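Local coordinates for protein glutathione S-transferase (Lodderomyces elongisporus, PDB 4IVF) that binds two glutathione molecules per subunit and is probably a glutathione transferase related to the Ure2p-like group, at residues 52-66 and 73-85. Sequence-based numbering, arbitrary orientation.
With GSH (glutathione), chain U; GSH (glutathione), chain T.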
ATOM      1  N   LEU F  52      -5.486   0.818 -19.766  1.00 25.06           N
ATOM      2  CA  LEU F  52      -5.734  -0.331 -18.899  1.00 23.53           C
ATOM      3  C   LEU F  52      -5.390   0.020 -17.466  1.00 21.35           C
ATOM      4  O   LEU F  52      -6.095  -0.342 -16.534  1.00 23.77           O
ATOM      5  CB  LEU F  52      -4.894  -1.524 -19.340  1.00 24.16           C
ATOM      6  CG  LEU F  52      -5.260  -2.101 -20.703  1.00 23.66           C
ATOM      7  CD1 LEU F  52      -4.273  -3.210 -21.098  1.00 18.49           C
ATOM      8  CD2 LEU F  52      -6.690  -2.614 -20.662  1.00 24.82           C
ATOM      9  N   ASN F  53      -4.291   0.742 -17.312  1.00 18.09           N
ATOM     10  CA  ASN F  53      -3.802   1.149 -16.018  1.00 16.05           C
ATOM     11  C   ASN F  53      -3.343   2.598 -16.041  1.00 13.25           C
ATOM     12  O   ASN F  53      -2.218   2.887 -16.445  1.00 17.09           O
ATOM     13  CB  ASN F  53      -2.650   0.242 -15.588  1.00 13.90           C
ATOM     14  CG  ASN F  53      -2.004   0.698 -14.292  1.00 13.94           C
ATOM     15  OD1 ASN F  53      -2.559   1.528 -13.565  1.00 11.76           O
ATOM     16  ND2 ASN F  53      -0.830   0.156 -13.997  1.00 11.17           N
ATOM     17  N   PRO F  54      -4.201   3.508 -15.561  1.00 19.16           N
ATOM     18  CA  PRO F  54      -3.984   4.960 -15.549  1.00 17.80           C
ATOM     19  C   PRO F  54      -2.640   5.355 -14.940  1.00 14.77           C
ATOM     20  O   PRO F  54      -2.057   6.362 -15.333  1.00 18.01           O
ATOM     21  CB  PRO F  54      -5.117   5.474 -14.655  1.00 18.09           C
ATOM     22  CG  PRO F  54      -6.153   4.417 -14.705  1.00 23.21           C
ATOM     23  CD  PRO F  54      -5.412   3.129 -14.811  1.00 22.86           C
ATOM     24  N   ASN F  55      -2.160   4.578 -13.979  1.00 13.68           N
ATOM     25  CA  ASN F  55      -0.890   4.880 -13.322  1.00 18.49           C
ATOM     26  C   ASN F  55       0.333   4.659 -14.233  1.00 17.96           C
ATOM     27  O   ASN F  55       1.399   5.219 -13.999  1.00 18.99           O
ATOM     28  CB  ASN F  55      -0.760   4.059 -12.029  1.00 15.68           C
ATOM     29  CG  ASN F  55       0.374   4.533 -11.143  1.00 14.77           C
ATOM     30  OD1 ASN F  55       0.707   5.715 -11.114  1.00 15.05           O
ATOM     31  ND2 ASN F  55       0.968   3.605 -10.408  1.00 20.23           N
ATOM     32  N   GLY F  56       0.170   3.842 -15.266  1.00 12.31           N
ATOM     33  CA  GLY F  56       1.238   3.595 -16.219  1.00 12.66           C
ATOM     34  C   GLY F  56       2.460   2.920 -15.628  1.00 16.34           C
ATOM     35  O   GLY F  56       3.595   3.331 -15.888  1.00 12.39           O
ATOM     36  N   ARG F  57       2.223   1.885 -14.822  1.00 14.54           N
ATOM     37  CA  ARG F  57       3.296   1.077 -14.253  1.00 17.79           C
ATOM     38  C   ARG F  57       2.920  -0.399 -14.270  1.00 16.69           C
ATOM     39  O   ARG F  57       1.751  -0.747 -14.355  1.00 13.36           O
ATOM     40  CB  ARG F  57       3.591   1.506 -12.817  1.00 17.79           C
ATOM     41  CG  ARG F  57       3.895   2.987 -12.657  1.00 13.99           C
ATOM     42  CD  ARG F  57       4.281   3.279 -11.229  1.00 12.99           C
ATOM     43  NE  ARG F  57       5.719   3.426 -11.069  1.00 15.04           N
ATOM     44  CZ  ARG F  57       6.310   3.802  -9.941  1.00 17.57           C
ATOM     45  NH1 ARG F  57       5.581   4.062  -8.857  1.00 14.47           N
ATOM     46  NH2 ARG F  57       7.633   3.908  -9.900  1.00 11.11           N
ATOM     47  N   ILE F  58       3.917  -1.269 -14.201  1.00 14.51           N
ATOM     48  CA  ILE F  58       3.658  -2.691 -14.083  1.00 10.81           C
ATOM     49  C   ILE F  58       3.836  -3.029 -12.604  1.00 18.70           C
ATOM     50  O   ILE F  58       4.479  -2.272 -11.881  1.00 19.34           O
ATOM     51  CB  ILE F  58       4.609  -3.518 -15.006  1.00 14.17           C
ATOM     52  CG1 ILE F  58       6.078  -3.265 -14.645  1.00 11.58           C
ATOM     53  CG2 ILE F  58       4.301  -3.237 -16.513  1.00 12.12           C
ATOM     54  CD1 ILE F  58       6.671  -4.300 -13.689  1.00 14.01           C
ATOM     55  N   PRO F  59       3.278  -4.162 -12.144  1.00 20.76           N
ATOM     56  CA  PRO F  59       2.518  -5.125 -12.938  1.00 13.36           C
ATOM     57  C   PRO F  59       1.035  -4.807 -12.989  1.00 13.28           C
ATOM     58  O   PRO F  59       0.514  -3.998 -12.218  1.00 10.88           O
ATOM     59  CB  PRO F  59       2.746  -6.429 -12.177  1.00 14.91           C
ATOM     60  CG  PRO F  59       2.794  -5.993 -10.762  1.00 12.68           C
ATOM     61  CD  PRO F  59       3.516  -4.669 -10.776  1.00 16.00           C
ATOM     62  N   THR F  60       0.370  -5.470 -13.922  1.00 11.12           N
ATOM     63  CA  THR F  60      -1.052  -5.358 -14.104  1.00 17.51           C
ATOM     64  C   THR F  60      -1.462  -6.735 -14.591  1.00 18.02           C
ATOM     65  O   THR F  60      -0.718  -7.368 -15.347  1.00 15.55           O
ATOM     66  CB  THR F  60      -1.388  -4.293 -15.183  1.00 11.87           C
ATOM     67  OG1 THR F  60      -1.059  -2.991 -14.684  1.00 14.44           O
ATOM     68  CG2 THR F  60      -2.868  -4.316 -15.532  1.00 12.57           C
ATOM     69  N   ILE F  61      -2.620  -7.217 -14.154  1.00 17.14           N
ATOM     70  CA  ILE F  61      -3.124  -8.488 -14.665  1.00 20.64           C
ATOM     71  C   ILE F  61      -4.454  -8.322 -15.391  1.00 20.56           C
ATOM     72  O   ILE F  61      -5.158  -7.334 -15.202  1.00 20.44           O
ATOM     73  CB  ILE F  61      -3.289  -9.554 -13.550  1.00 14.10           C
ATOM     74  CG1 ILE F  61      -4.350  -9.109 -12.548  1.00 12.73           C
ATOM     75  CG2 ILE F  61      -1.948  -9.826 -12.852  1.00 14.73           C
ATOM     76  CD1 ILE F  61      -4.747 -10.186 -11.584  1.00 19.20           C
ATOM     77  N   ASN F  62      -4.770  -9.290 -16.245  1.00 21.73           N
ATOM     78  CA  ASN F  62      -6.109  -9.431 -16.795  1.00 21.27           C
ATOM     79  C   ASN F  62      -6.537 -10.864 -16.589  1.00 21.64           C
ATOM     80  O   ASN F  62      -5.930 -11.795 -17.142  1.00 17.28           O
ATOM     81  CB  ASN F  62      -6.181  -9.070 -18.288  1.00 20.32           C
ATOM     82  CG  ASN F  62      -7.613  -9.115 -18.845  1.00 21.36           C
ATOM     83  OD1 ASN F  62      -8.455  -9.884 -18.388  1.00 18.46           O
ATOM     84  ND2 ASN F  62      -7.881  -8.289 -19.849  1.00 24.26           N
ATOM     85  N   ASP F  63      -7.586 -11.027 -15.790  1.00 20.93           N
ATOM     86  CA  ASP F  63      -8.153 -12.333 -15.522  1.00 22.57           C
ATOM     87  C   ASP F  63      -9.398 -12.525 -16.358  1.00 22.82           C
ATOM     88  O   ASP F  63     -10.449 -11.973 -16.042  1.00 20.48           O
ATOM     89  CB  ASP F  63      -8.507 -12.479 -14.038  1.00 21.56           C
ATOM     90  CG  ASP F  63      -8.722 -13.928 -13.636  1.00 27.34           C
ATOM     91  OD1 ASP F  63      -8.875 -14.771 -14.544  1.00 29.14           O
ATOM     92  OD2 ASP F  63      -8.740 -14.225 -12.422  1.00 25.09           O
ATOM     93  N   PRO F  64      -9.298 -13.339 -17.417  1.00 28.84           N
ATOM     94  CA  PRO F  64     -10.470 -13.604 -18.266  1.00 29.38           C
ATOM     95  C   PRO F  64     -11.469 -14.515 -17.553  1.00 25.67           C
ATOM     96  O   PRO F  64     -12.589 -14.711 -18.030  1.00 23.59           O
ATOM     97  CB  PRO F  64      -9.868 -14.302 -19.489  1.00 22.24           C
ATOM     98  CG  PRO F  64      -8.617 -14.965 -18.967  1.00 21.35           C
ATOM     99  CD  PRO F  64      -8.113 -14.123 -17.812  1.00 19.70           C
ATOM    100  N   ASN F  65     -11.058 -15.058 -16.410  1.00 24.60           N
ATOM    101  CA  ASN F  65     -11.922 -15.931 -15.628  1.00 22.27           C
ATOM    102  C   ASN F  65     -12.938 -15.156 -14.784  1.00 22.20           C
ATOM    103  O   ASN F  65     -13.920 -15.726 -14.332  1.00 23.25           O
ATOM    104  CB  ASN F  65     -11.095 -16.886 -14.750  1.00 22.62           C
ATOM    105  CG  ASN F  65     -10.217 -17.840 -15.571  1.00 23.10           C
ATOM    106  OD1 ASN F  65     -10.719 -18.716 -16.278  1.00 27.06           O
ATOM    107  ND2 ASN F  65      -8.904 -17.676 -15.466  1.00 21.32           N
ATOM    108  N   PHE F  66     -12.702 -13.862 -14.576  1.00 27.92           N
ATOM    109  CA  PHE F  66     -13.654 -13.025 -13.839  1.00 28.33           C
ATOM    110  C   PHE F  66     -14.895 -12.768 -14.688  1.00 30.46           C
ATOM    111  O   PHE F  66     -14.838 -12.032 -15.672  1.00 34.55           O
ATOM    112  CB  PHE F  66     -13.025 -11.695 -13.410  1.00 25.64           C
ATOM    113  CG  PHE F  66     -13.802 -10.975 -12.329  1.00 22.51           C
ATOM    114  CD1 PHE F  66     -14.790 -10.060 -12.653  1.00 20.37           C
ATOM    115  CD2 PHE F  66     -13.547 -11.227 -10.986  1.00 23.75           C
ATOM    116  CE1 PHE F  66     -15.511  -9.403 -11.665  1.00 20.49           C
ATOM    117  CE2 PHE F  66     -14.262 -10.577  -9.990  1.00 19.25           C
ATOM    118  CZ  PHE F  66     -15.254  -9.668 -10.333  1.00 22.91           C
ATOM    119  N   LEU F  73     -11.300  -9.152 -15.879  1.00 25.50           N
ATOM    120  CA  LEU F  73     -10.957  -8.145 -14.893  1.00 24.86           C
ATOM    121  C   LEU F  73      -9.527  -7.650 -15.081  1.00 22.21           C
ATOM    122  O   LEU F  73      -8.587  -8.434 -15.142  1.00 15.87           O
ATOM    123  CB  LEU F  73     -11.138  -8.700 -13.478  1.00 22.47           C
ATOM    124  CG  LEU F  73     -10.907  -7.714 -12.339  1.00 16.04           C
ATOM    125  CD1 LEU F  73     -11.871  -6.545 -12.460  1.00 19.59           C
ATOM    126  CD2 LEU F  73     -11.062  -8.435 -10.983  1.00 20.75           C
ATOM    127  N   VAL F  74      -9.380  -6.339 -15.181  1.00 20.33           N
ATOM    128  CA  VAL F  74      -8.074  -5.727 -15.281  1.00 14.95           C
ATOM    129  C   VAL F  74      -7.769  -5.090 -13.936  1.00 13.99           C
ATOM    130  O   VAL F  74      -8.563  -4.302 -13.420  1.00 16.71           O
ATOM    131  CB  VAL F  74      -8.033  -4.662 -16.387  1.00 18.50           C
ATOM    132  CG1 VAL F  74      -6.662  -4.029 -16.450  1.00 14.57           C
ATOM    133  CG2 VAL F  74      -8.398  -5.280 -17.734  1.00 16.58           C
ATOM    134  N   LEU F  75      -6.620  -5.432 -13.372  1.00 17.10           N
ATOM    135  CA  LEU F  75      -6.287  -5.027 -12.015  1.00 17.48           C
ATOM    136  C   LEU F  75      -4.814  -4.661 -11.894  1.00 16.44           C
ATOM    137  O   LEU F  75      -3.937  -5.411 -12.329  1.00 16.52           O
ATOM    138  CB  LEU F  75      -6.598  -6.174 -11.058  1.00 20.40           C
ATOM    139  CG  LEU F  75      -6.760  -5.872  -9.574  1.00 22.32           C
ATOM    140  CD1 LEU F  75      -7.768  -4.751  -9.373  1.00 24.61           C
ATOM    141  CD2 LEU F  75      -7.243  -7.132  -8.884  1.00 18.77           C
ATOM    142  N   SER F  76      -4.553  -3.506 -11.292  1.00 14.65           N
ATOM    143  CA  SER F  76      -3.198  -3.053 -11.027  1.00 10.65           C
ATOM    144  C   SER F  76      -2.952  -2.895  -9.525  1.00 10.42           C
ATOM    145  O   SER F  76      -3.882  -3.051  -8.728  1.00 10.43           O
ATOM    146  CB  SER F  76      -2.928  -1.745 -11.760  1.00 10.74           C
ATOM    147  OG  SER F  76      -2.914  -1.988 -13.151  1.00 19.72           O
ATOM    148  N   GLN F  77      -1.708  -2.559  -9.181  1.00 14.58           N
ATOM    149  CA  GLN F  77      -1.174  -2.489  -7.806  1.00 13.91           C
ATOM    150  C   GLN F  77      -0.930  -3.869  -7.218  1.00 11.65           C
ATOM    151  O   GLN F  77      -1.877  -4.599  -6.950  1.00 14.51           O
ATOM    152  CB  GLN F  77      -2.075  -1.686  -6.863  1.00 16.14           C
ATOM    153  CG  GLN F  77      -2.110  -0.215  -7.144  1.00 13.90           C
ATOM    154  CD  GLN F  77      -0.776   0.426  -6.892  1.00 18.83           C
ATOM    155  OE1 GLN F  77      -0.032   0.013  -5.998  1.00 25.26           O
ATOM    156  NE2 GLN F  77      -0.450   1.432  -7.687  1.00 15.04           N
ATOM    157  N   THR F  78       0.340  -4.211  -7.000  1.00 14.47           N
ATOM    158  CA  THR F  78       0.698  -5.524  -6.448  1.00 13.99           C
ATOM    159  C   THR F  78      -0.111  -5.891  -5.213  1.00 12.03           C
ATOM    160  O   THR F  78      -0.480  -7.049  -5.036  1.00 13.06           O
ATOM    161  CB  THR F  78       2.211  -5.655  -6.105  1.00 14.35           C
ATOM    162  OG1 THR F  78       2.566  -4.711  -5.093  1.00  9.50           O
ATOM    163  CG2 THR F  78       3.071  -5.428  -7.327  1.00 13.75           C
ATOM    164  N   GLY F  79      -0.410  -4.901  -4.377  1.00 14.50           N
ATOM    165  CA  GLY F  79      -1.176  -5.142  -3.165  1.00 14.52           C
ATOM    166  C   GLY F  79      -2.600  -5.594  -3.446  1.00 24.03           C
ATOM    167  O   GLY F  79      -3.130  -6.502  -2.790  1.00 19.76           O
ATOM    168  N   ALA F  80      -3.233  -4.955  -4.421  1.00 10.45           N
ATOM    169  CA  ALA F  80      -4.590  -5.327  -4.797  1.00 10.93           C
ATOM    170  C   ALA F  80      -4.581  -6.659  -5.545  1.00 11.13           C
ATOM    171  O   ALA F  80      -5.456  -7.501  -5.346  1.00 11.72           O
ATOM    172  CB  ALA F  80      -5.241  -4.217  -5.673  1.00 11.64           C
ATOM    173  N   ILE F  81      -3.590  -6.833  -6.414  1.00 13.40           N
ATOM    174  CA  ILE F  81      -3.491  -8.040  -7.228  1.00 13.56           C
ATOM    175  C   ILE F  81      -3.275  -9.253  -6.343  1.00 12.86           C
ATOM    176  O   ILE F  81      -3.885 -10.305  -6.557  1.00 20.30           O
ATOM    177  CB  ILE F  81      -2.333  -7.956  -8.245  1.00 10.75           C
ATOM    178  CG1 ILE F  81      -2.516  -6.753  -9.166  1.00 10.59           C
ATOM    179  CG2 ILE F  81      -2.222  -9.262  -9.048  1.00 11.22           C
ATOM    180  CD1 ILE F  81      -1.378  -6.586 -10.169  1.00 12.82           C
ATOM    181  N   LEU F  82      -2.406  -9.108  -5.348  1.00 11.14           N
ATOM    182  CA  LEU F  82      -2.152 -10.202  -4.406  1.00 11.59           C
ATOM    183  C   LEU F  82      -3.413 -10.588  -3.649  1.00 12.24           C
ATOM    184  O   LEU F  82      -3.757 -11.763  -3.593  1.00 15.72           O
ATOM    185  CB  LEU F  82      -1.007  -9.867  -3.441  1.00 11.39           C
ATOM    186  CG  LEU F  82       0.353  -9.914  -4.150  1.00 13.04           C
ATOM    187  CD1 LEU F  82       1.486  -9.283  -3.338  1.00 10.92           C
ATOM    188  CD2 LEU F  82       0.690 -11.337  -4.579  1.00 12.11           C
ATOM    189  N   GLN F  83      -4.104  -9.591  -3.100  1.00 13.71           N
ATOM    190  CA  GLN F  83      -5.336  -9.803  -2.337  1.00 16.38           C
ATOM    191  C   GLN F  83      -6.380 -10.487  -3.215  1.00 20.62           C
ATOM    192  O   GLN F  83      -7.059 -11.427  -2.783  1.00 24.63           O
ATOM    193  CB  GLN F  83      -5.857  -8.461  -1.790  1.00 12.86           C
ATOM    194  CG  GLN F  83      -6.819  -8.542  -0.622  1.00 39.06           C
ATOM    195  CD  GLN F  83      -6.335  -9.431   0.537  1.00 45.10           C
ATOM    196  OE1 GLN F  83      -5.218  -9.277   1.042  1.00 51.45           O
ATOM    197  NE2 GLN F  83      -7.192 -10.358   0.965  1.00 32.13           N
ATOM    198  N   TYR F  84      -6.487 -10.021  -4.458  1.00 23.96           N
ATOM    199  CA  TYR F  84      -7.410 -10.604  -5.425  1.00 20.66           C
ATOM    200  C   TYR F  84      -7.140 -12.088  -5.682  1.00 14.27           C
ATOM    201  O   TYR F  84      -8.055 -12.900  -5.615  1.00 16.51           O
ATOM    202  CB  TYR F  84      -7.400  -9.836  -6.763  1.00 14.90           C
ATOM    203  CG  TYR F  84      -8.159 -10.595  -7.839  1.00 14.19           C
ATOM    204  CD1 TYR F  84      -9.552 -10.616  -7.856  1.00 15.09           C
ATOM    205  CD2 TYR F  84      -7.479 -11.339  -8.796  1.00 14.21           C
ATOM    206  CE1 TYR F  84     -10.243 -11.352  -8.812  1.00 16.00           C
ATOM    207  CE2 TYR F  84      -8.156 -12.072  -9.747  1.00 15.11           C
ATOM    208  CZ  TYR F  84      -9.532 -12.071  -9.758  1.00 16.00           C
ATOM    209  OH  TYR F  84     -10.188 -12.805 -10.723  1.00 17.84           O
ATOM    210  N   LEU F  85      -5.893 -12.428  -6.000  1.00 13.79           N
ATOM    211  CA  LEU F  85      -5.503 -13.817  -6.264  1.00 15.84           C
ATOM    212  C   LEU F  85      -5.732 -14.740  -5.060  1.00 16.97           C
ATOM    213  O   LEU F  85      -6.141 -15.901  -5.205  1.00 15.99           O
ATOM    214  CB  LEU F  85      -4.035 -13.889  -6.700  1.00 13.77           C
ATOM    215  CG  LEU F  85      -3.702 -13.219  -8.040  1.00 23.86           C
ATOM    216  CD1 LEU F  85      -2.180 -13.094  -8.233  1.00 22.79           C
ATOM    217  CD2 LEU F  85      -4.349 -13.958  -9.217  1.00 14.10           C
TER
HETATM  218  N1  GSH U 302       2.728   0.578  -6.192  1.00 19.54           N
HETATM  219  CA1 GSH U 302       3.039  -0.200  -7.356  1.00 18.72           C
HETATM  220  C1  GSH U 302       2.800  -1.624  -7.100  1.00 17.46           C
HETATM  221  O11 GSH U 302       2.321  -2.359  -7.991  1.00 14.25           O
HETATM  222  O12 GSH U 302       3.085  -2.131  -5.991  1.00 20.22           O
HETATM  223  CB1 GSH U 302       4.490   0.030  -7.764  1.00 14.61           C
HETATM  224  CG1 GSH U 302       4.661  -0.438  -9.154  1.00 12.84           C
HETATM  225  CD1 GSH U 302       6.012  -0.083  -9.758  1.00 15.01           C
HETATM  226  OE1 GSH U 302       6.866   0.587  -9.160  1.00 19.64           O
HETATM  227  N2  GSH U 302       6.323  -0.568 -11.149  1.00  9.07           N
HETATM  228  CA2 GSH U 302       7.594  -0.223 -11.744  1.00 18.91           C
HETATM  229  C2  GSH U 302       7.321   0.502 -13.044  1.00 21.39           C
HETATM  230  O2  GSH U 302       6.424   0.100 -13.790  1.00 17.13           O
HETATM  231  CB2 GSH U 302       8.350  -1.448 -12.000  1.00 20.73           C
HETATM  232  SG2 GSH U 302       8.635  -2.313 -10.482  1.00 22.45           S
HETATM  233  N3  GSH U 302       8.115   1.668 -13.417  1.00 21.71           N
HETATM  234  CA3 GSH U 302       7.837   2.333 -14.676  1.00 19.11           C
HETATM  235  C3  GSH U 302       7.649   3.789 -14.507  1.00 27.05           C
HETATM  236  O31 GSH U 302       7.313   4.284 -13.407  1.00 25.06           O
HETATM  237  O32 GSH U 302       7.829   4.542 -15.501  1.00 31.13           O
HETATM  238  N1  GSH T 301       9.413   6.164 -11.818  1.00 37.65           N
HETATM  239  CA1 GSH T 301      10.575   5.618 -11.160  1.00 45.55           C
HETATM  240  C1  GSH T 301      11.456   6.707 -10.717  1.00 52.02           C
HETATM  241  O11 GSH T 301      11.087   7.897 -10.843  1.00 51.66           O
HETATM  242  O12 GSH T 301      12.566   6.457 -10.199  1.00 51.17           O
HETATM  243  CB1 GSH T 301      11.301   4.600 -12.046  1.00 32.55           C
HETATM  244  CG1 GSH T 301      11.925   3.535 -11.221  1.00 24.80           C
HETATM  245  CD1 GSH T 301      10.901   2.582 -10.603  1.00 22.50           C
HETATM  246  OE1 GSH T 301       9.772   2.434 -11.095  1.00 24.17           O
HETATM  247  N2  GSH T 301      11.246   1.784  -9.368  1.00 22.62           N
HETATM  248  CA2 GSH T 301      10.260   0.886  -8.787  1.00 22.61           C
HETATM  249  C2  GSH T 301       9.794   1.436  -7.468  1.00 22.55           C
HETATM  250  O2  GSH T 301      10.560   2.100  -6.782  1.00 23.25           O
HETATM  251  CB2 GSH T 301      10.862  -0.422  -8.537  1.00 28.19           C
HETATM  252  SG2 GSH T 301      11.583  -1.066 -10.006  1.00 38.23           S
HETATM  253  N3  GSH T 301       8.449   1.178  -6.984  1.00 21.61           N
HETATM  254  CA3 GSH T 301       8.053   1.725  -5.702  1.00 27.23           C
HETATM  255  C3  GSH T 301       7.104   0.820  -5.024  1.00 30.36           C
HETATM  256  O31 GSH T 301       7.125  -0.420  -5.230  1.00 22.41           O
HETATM  257  O32 GSH T 301       6.255   1.318  -4.234  1.00 34.89           O
HETATM  258  O   HOH W   1      -5.786  -1.216 -13.671  1.00 20.47           O
HETATM  259  O   HOH W   2       1.031  -2.014 -10.526  1.00 11.86           O
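Ile61 and Leu75 form a hydrogen-bonded pair of the antiparallel hairpin of strands 60-63 and 73-76. Ile61 N donates to Leu75 O at 2.9 Å, nearly straight at 167°. Asp63 and Leu73 repeat the pattern. The packed face of the hairpin looks onto helix 78-85. With chi1 at 64°, Ile61 CG1 sits between the backbone N and carbonyl carbon, and CD1 reaches Ile81 CG2 at 3.7 Å. CD1 also touches the Tyr84 ring, at CD2. Tyr84 OH donates to Asp63 OD2 at 2.6 Å. OD2 sits at the ring edge, in its plane, with the carboxylate turned 84° against the ring. The hydroxyl meets OD2 from above the carboxylate plane. Tyr89 also bonds OD2, which could stabilise a charged Asp63. Leu73 CD2 lies over one face of the Phe66 ring, offset toward the rim.

The face with Asn62 and Val74 is looser; these two, and Leu52 beside them, are partly exposed. Val74 CG2 meets Asn62 ND2 at 3.7 Å, and a water joins Leu52 O to Ser76 OG.

At the glutathione end, Pro59 follows a cis peptide bond, and its CG presses on Thr78 CG2 at a tight 3.5 Å. Ile58 N donates to O2 and Ile58 O accepts from N2 of the chain U glutathione. Thr78 N, at the helix start, donates to O11 of this molecule at 2.9 Å, while Thr78 OG1 binds its O12. This cis-proline loop and helix start form part of the glutathione site typical of the thioredoxin-like N-terminal domain of GSTs.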